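Local coordinates for epoxyqueuosine reductase (Streptococcus thermophilus, PDB 5D6S), which is an iron-sulfur protein that binds cobalamin and two SF4 clusters and carries a helical C-terminal region, at residues Met248-Arg253 with Ala357-Gly362; Glu343-Asn348 with Ile352-Ala357. All blocks are in the same frame, centred on the assembly; numbering follows the deposited sequence.

Interaction 1 (Met248-Arg253 with Ala357-Gly362); sequences MDMEFR and AIWALG
The Trp359 indole carries Arg253 over one face, while Met250 SD approaches its five-membered ring obliquely, 48° off the normal. The guanidinium stands nearly upright on the ring, the two planes 80° apart, so that an edge and not a face of the group is turned to the indole: NH1 points down at the five-membered ring, 3.2 Å from Trp359 CG. Arg253 CZ lies 4.5 Å from the centroid of that ring, a cation-pi contact close to the ring normal. Farther back along the same side chain, Arg253 CD makes a CH-pi contact 3.7 Å from the centroid of the six-membered ring, and CB reaches CH2. The chain runs extended from CG to NE (chi3 -167°), which lays it along the indole.

Another edge of the guanidinium is held by its own segment. NE and NH2 both donate side-on to Met248 O, at 2.8 Å from NE and 3.1 Å from NH2, and this grip fixes the rotation of the group; NH2 also forms a salt bridge with Glu389. Met250, bent at chi2 and chi3, brings SD to 3.3 Å from Trp359 NE1, with CE near CD1. Cation-pi and Met-aromatic contacts thus meet on one tryptophan, joining the iron-sulfur domain to helix 351-364 of the C-terminal helical region.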
loop_
_atom_site.group_PDB
_atom_site.type_symbol
_atom_site.label_atom_id
_atom_site.label_comp_id
_atom_site.label_asym_id
_atom_site.label_seq_id
_atom_site.Cartn_x
_atom_site.Cartn_y
_atom_site.Cartn_z
ATOM N N MET A 248 -15.319 -3.256 6.630
ATOM C CA MET A 248 -14.987 -1.832 6.416
ATOM C C MET A 248 -16.095 -0.918 6.894
ATOM O O MET A 248 -17.214 -1.035 6.417
ATOM C CB MET A 248 -14.752 -1.538 4.922
ATOM C CG MET A 248 -14.249 -0.123 4.591
ATOM S SD MET A 248 -13.811 0.207 2.870
ATOM C CE MET A 248 -12.579 -1.041 2.507
ATOM N N ASP A 249 -15.787 0.036 7.779
ATOM C CA ASP A 249 -16.805 0.984 8.266
ATOM C C ASP A 249 -17.461 1.725 7.110
ATOM O O ASP A 249 -16.807 2.004 6.093
ATOM C CB ASP A 249 -16.206 2.012 9.230
ATOM C CG ASP A 249 -17.252 2.985 9.778
ATOM O OD1 ASP A 249 -17.984 2.588 10.706
ATOM O OD2 ASP A 249 -17.349 4.148 9.279
ATOM N N MET A 250 -18.731 2.065 7.301
ATOM C CA MET A 250 -19.539 2.776 6.311
ATOM C C MET A 250 -18.853 3.965 5.666
ATOM O O MET A 250 -18.999 4.205 4.466
ATOM C CB MET A 250 -20.846 3.261 6.959
ATOM C CG MET A 250 -21.927 3.631 5.946
ATOM S SD MET A 250 -22.524 2.209 5.026
ATOM C CE MET A 250 -23.393 1.249 6.246
ATOM N N GLU A 251 -18.134 4.740 6.455
ATOM C CA GLU A 251 -17.552 5.963 5.922
ATOM C C GLU A 251 -16.636 5.704 4.728
ATOM O O GLU A 251 -16.631 6.475 3.758
ATOM C CB GLU A 251 -16.765 6.693 6.998
ATOM C CG GLU A 251 -16.159 8.016 6.538
ATOM C CD GLU A 251 -15.291 8.680 7.594
ATOM O OE1 GLU A 251 -15.439 8.356 8.805
ATOM O OE2 GLU A 251 -14.456 9.534 7.204
ATOM N N PHE A 252 -15.820 4.663 4.825
ATOM C CA PHE A 252 -14.746 4.468 3.843
ATOM C C PHE A 252 -15.181 3.760 2.578
ATOM O O PHE A 252 -14.483 3.824 1.587
ATOM C CB PHE A 252 -13.569 3.722 4.462
ATOM C CG PHE A 252 -13.143 4.281 5.761
ATOM C CD1 PHE A 252 -12.652 5.560 5.836
ATOM C CD2 PHE A 252 -13.238 3.538 6.914
ATOM C CE1 PHE A 252 -12.253 6.102 7.042
ATOM C CE2 PHE A 252 -12.843 4.065 8.129
ATOM C CZ PHE A 252 -12.351 5.359 8.190
ATOM N N ARG A 253 -16.334 3.098 2.616
ATOM C CA ARG A 253 -16.829 2.332 1.487
ATOM C C ARG A 253 -17.000 3.224 0.256
ATOM O O ARG A 253 -16.413 2.961 -0.818
ATOM C CB ARG A 253 -18.150 1.670 1.837
ATOM C CG ARG A 253 -18.044 0.671 2.993
ATOM C CD ARG A 253 -19.367 0.009 3.335
ATOM N NE ARG A 253 -19.320 -0.697 4.607
ATOM C CZ ARG A 253 -20.368 -1.276 5.179
ATOM N NH1 ARG A 253 -21.550 -1.279 4.611
ATOM N NH2 ARG A 253 -20.229 -1.875 6.324
ATOM N N ALA A 357 -22.227 -7.513 0.611
ATOM C CA ALA A 357 -23.157 -7.655 -0.506
ATOM C C ALA A 357 -24.572 -7.143 -0.171
ATOM O O ALA A 357 -25.192 -6.483 -0.996
ATOM C CB ALA A 357 -23.217 -9.097 -0.971
ATOM N N ILE A 358 -25.073 -7.439 1.027
ATOM C CA ILE A 358 -26.376 -6.937 1.440
ATOM C C ILE A 358 -26.421 -5.416 1.375
ATOM O O ILE A 358 -27.313 -4.842 0.762
ATOM C CB ILE A 358 -26.710 -7.401 2.864
ATOM C CG1 ILE A 358 -27.100 -8.880 2.824
ATOM C CG2 ILE A 358 -27.844 -6.576 3.443
ATOM C CD1 ILE A 358 -27.192 -9.479 4.186
ATOM N N TRP A 359 -25.391 -4.772 1.933
ATOM C CA TRP A 359 -25.228 -3.347 1.787
ATOM C C TRP A 359 -25.226 -2.948 0.318
ATOM O O TRP A 359 -25.878 -1.986 -0.074
ATOM C CB TRP A 359 -23.912 -2.882 2.444
ATOM C CG TRP A 359 -23.565 -1.431 2.181
ATOM C CD1 TRP A 359 -24.151 -0.338 2.746
ATOM C CD2 TRP A 359 -22.583 -0.933 1.281
ATOM N NE1 TRP A 359 -23.577 0.820 2.263
ATOM C CE2 TRP A 359 -22.605 0.480 1.369
ATOM C CE3 TRP A 359 -21.672 -1.532 0.426
ATOM C CZ2 TRP A 359 -21.765 1.292 0.614
ATOM C CZ3 TRP A 359 -20.816 -0.711 -0.340
ATOM C CH2 TRP A 359 -20.876 0.677 -0.237
ATOM N N ALA A 360 -24.439 -3.657 -0.470
ATOM C CA ALA A 360 -24.219 -3.306 -1.870
ATOM C C ALA A 360 -25.550 -3.284 -2.647
ATOM O O ALA A 360 -25.764 -2.407 -3.516
ATOM C CB ALA A 360 -23.206 -4.244 -2.514
ATOM N N LEU A 361 -26.457 -4.206 -2.329
ATOM C CA LEU A 361 -27.772 -4.168 -2.983
ATOM C C LEU A 361 -28.547 -2.898 -2.642
ATOM O O LEU A 361 -29.257 -2.363 -3.491
ATOM C CB LEU A 361 -28.586 -5.393 -2.656
ATOM C CG LEU A 361 -28.074 -6.692 -3.271
ATOM C CD1 LEU A 361 -28.846 -7.849 -2.686
ATOM C CD2 LEU A 361 -28.190 -6.714 -4.776
ATOM N N GLY A 362 -28.382 -2.393 -1.425
ATOM C CA GLY A 362 -29.051 -1.165 -1.038
ATOM C C GLY A 362 -28.523 0.055 -1.769
ATOM O O GLY A 362 -29.161 1.103 -1.814
#

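Interaction 2 (Glu343-Asn348 with Ile352-Ala357); sequences EIIDKN and IHTATA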
loop_
_atom_site.group_PDB
_atom_site.type_symbol
_atom_site.label_atom_id
_atom_site.label_comp_id
_atom_site.label_asym_id
_atom_site.label_seq_id
_atom_site.Cartn_x
_atom_site.Cartn_y
_atom_site.Cartn_z
ATOM N N GLU A 343 -26.106 -14.454 -5.112
ATOM C CA GLU A 343 -25.471 -15.774 -4.976
ATOM C C GLU A 343 -24.556 -15.813 -3.753
ATOM O O GLU A 343 -24.574 -16.781 -2.975
ATOM C CB GLU A 343 -24.683 -16.164 -6.236
ATOM C CG GLU A 343 -25.579 -16.551 -7.414
ATOM C CD GLU A 343 -24.852 -16.653 -8.768
ATOM O OE1 GLU A 343 -23.608 -16.809 -8.779
ATOM O OE2 GLU A 343 -25.545 -16.561 -9.816
ATOM N N ILE A 344 -23.752 -14.764 -3.587
ATOM C CA ILE A 344 -22.879 -14.669 -2.433
ATOM C C ILE A 344 -23.707 -14.746 -1.144
ATOM O O ILE A 344 -23.397 -15.490 -0.228
ATOM C CB ILE A 344 -22.090 -13.350 -2.481
ATOM C CG1 ILE A 344 -21.005 -13.448 -3.519
ATOM C CG2 ILE A 344 -21.456 -13.027 -1.132
ATOM C CD1 ILE A 344 -20.464 -12.109 -3.930
ATOM N N ILE A 345 -24.768 -13.948 -1.095
ATOM C CA ILE A 345 -25.618 -13.859 0.086
ATOM C C ILE A 345 -26.320 -15.189 0.420
ATOM O O ILE A 345 -26.454 -15.524 1.579
ATOM C CB ILE A 345 -26.682 -12.762 -0.075
ATOM C CG1 ILE A 345 -26.042 -11.374 -0.119
ATOM C CG2 ILE A 345 -27.696 -12.845 1.054
ATOM C CD1 ILE A 345 -26.994 -10.293 -0.590
ATOM N N ASP A 346 -26.805 -15.900 -0.583
ATOM C CA ASP A 346 -27.586 -17.105 -0.320
ATOM C C ASP A 346 -26.663 -18.261 0.062
ATOM O O ASP A 346 -26.926 -18.976 1.022
ATOM C CB ASP A 346 -28.621 -17.334 -1.437
ATOM C CG ASP A 346 -29.740 -16.183 -1.427
ATOM O OD1 ASP A 346 -30.538 -16.154 -0.438
ATOM O OD2 ASP A 346 -29.805 -15.293 -2.357
ATOM N N LYS A 347 -25.512 -18.343 -0.567
ATOM C CA LYS A 347 -24.505 -19.362 -0.244
ATOM C C LYS A 347 -23.906 -19.130 1.145
ATOM O O LYS A 347 -23.841 -20.021 1.980
ATOM C CB LYS A 347 -23.412 -19.302 -1.312
ATOM C CG LYS A 347 -22.447 -20.459 -1.334
ATOM C CD LYS A 347 -21.552 -20.366 -2.562
ATOM C CE LYS A 347 -20.398 -21.358 -2.522
ATOM N NZ LYS A 347 -20.855 -22.735 -2.155
ATOM N N ASN A 348 -23.489 -17.894 1.368
ATOM C CA ASN A 348 -23.049 -17.411 2.662
ATOM C C ASN A 348 -21.907 -18.156 3.272
ATOM O O ASN A 348 -21.851 -18.379 4.468
ATOM C CB ASN A 348 -24.177 -17.381 3.657
ATOM C CG ASN A 348 -23.818 -16.616 4.919
ATOM O OD1 ASN A 348 -23.254 -15.521 4.861
ATOM N ND2 ASN A 348 -24.125 -17.194 6.062
ATOM N N ILE A 352 -18.332 -11.940 5.851
ATOM C CA ILE A 352 -17.948 -10.548 5.545
ATOM C C ILE A 352 -18.460 -10.152 4.171
ATOM O O ILE A 352 -19.087 -9.085 4.012
ATOM C CB ILE A 352 -16.434 -10.300 5.609
ATOM C CG1 ILE A 352 -16.012 -9.886 7.001
ATOM C CG2 ILE A 352 -16.020 -9.121 4.740
ATOM C CD1 ILE A 352 -16.421 -10.859 8.050
ATOM N N HIS A 353 -18.260 -11.037 3.189
ATOM C CA HIS A 353 -18.778 -10.803 1.846
ATOM C C HIS A 353 -20.298 -10.714 1.794
ATOM O O HIS A 353 -20.844 -9.825 1.131
ATOM C CB HIS A 353 -18.313 -11.873 0.884
ATOM C CG HIS A 353 -16.842 -11.877 0.662
ATOM N ND1 HIS A 353 -16.176 -12.950 0.108
ATOM C CD2 HIS A 353 -15.899 -10.957 0.960
ATOM C CE1 HIS A 353 -14.889 -12.661 0.019
ATOM N NE2 HIS A 353 -14.694 -11.466 0.548
ATOM N N THR A 354 -20.973 -11.610 2.495
ATOM C CA THR A 354 -22.416 -11.561 2.568
ATOM C C THR A 354 -22.898 -10.208 3.055
ATOM O O THR A 354 -23.761 -9.565 2.451
ATOM C CB THR A 354 -22.949 -12.657 3.502
ATOM O OG1 THR A 354 -22.627 -13.949 2.975
ATOM C CG2 THR A 354 -24.482 -12.553 3.663
ATOM N N ALA A 355 -22.373 -9.784 4.194
ATOM C CA ALA A 355 -22.824 -8.524 4.805
ATOM C C ALA A 355 -22.507 -7.348 3.892
ATOM O O ALA A 355 -23.262 -6.399 3.769
ATOM C CB ALA A 355 -22.169 -8.338 6.142
ATOM N N THR A 356 -21.377 -7.424 3.235
ATOM C CA THR A 356 -20.976 -6.333 2.334
ATOM C C THR A 356 -21.928 -6.327 1.133
ATOM O O THR A 356 -22.448 -5.285 0.760
ATOM C CB THR A 356 -19.527 -6.485 1.913
ATOM O OG1 THR A 356 -18.716 -6.588 3.096
ATOM C CG2 THR A 356 -19.107 -5.325 1.090
ATOM N N ALA A 357 -22.227 -7.513 0.611
ATOM C CA ALA A 357 -23.157 -7.655 -0.506
ATOM C C ALA A 357 -24.572 -7.143 -0.171
ATOM O O ALA A 357 -25.192 -6.483 -0.996
ATOM C CB ALA A 357 -23.217 -9.097 -0.971
HETATM O O HOH W 1 -20.906 -15.559 1.275
#
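Ile345 lays its CG1 branch against the methyl of Ala357, CG1 and CB being 3.7 Å apart, and CD1 continues along the same residue. With CG1 placed beside the backbone N (chi1 -67°), the longer branch follows helix 351-364, while CG2 turns to the methyl of Thr354, 4.1 Å from Thr354 CG2. One residue back, Ile344 crosses His353 obliquely: its CG2 sits 3.9 Å from His353 CB and also approaches Ala357 CB. The imidazole itself leads off to helix 318-331, where NE2 bonds to Asn319 O.

The two segments form a helical hairpin, two helices joined by a short turn. Their N-to-C directions are 131° apart, well off antiparallel, and the axes approach to 8.4 Å; the CA atoms of Ile345 and Thr354, 4.7 Å apart, are the nearest pair. Such a hairpin is consistent with the HEAT-like helical repeats in this family's C-terminal region. Helix 338-347 stops at Asn348, whose positive phi (58°) puts it in the left-handed region and ends the right-handed helix.

The side chain of this asparagine also meets the second helix. Thr354 OG1 donates to Asn348 OD1 in the carbonyl plane, on a lone pair, the side chains crossing at about a right angle; the modelled 2.5 Å between OG1 and OD1 is unusually short and doubtful at this resolution. Asn350 O, in the turn, is a second partner of the hydroxyl, whose one proton is probably shared between them. A water sits between Thr354 OG1 and Ile344 O, 2.9 Å from each.

Along the chain, residues 248-253 come first, within the iron-sulfur region, and their partner 357-362 follows only after 103 intervening residues, about half of them helical and none in strands; interaction 1 therefore closes a long loop. Interaction 2 lies wholly within that loop except for Ala357, which both share: helix 338-347 turns back after three residues onto 352-357, a short-range closure. Both contacts use helix 351-364, and their centres are about 12 Å apart. Ile345 of interaction 2 also packs on Ile358 and Leu361 of the interaction 1 segment. The long closure spans from the iron-sulfur region to the C-terminal helices, whereas the short one stays within them.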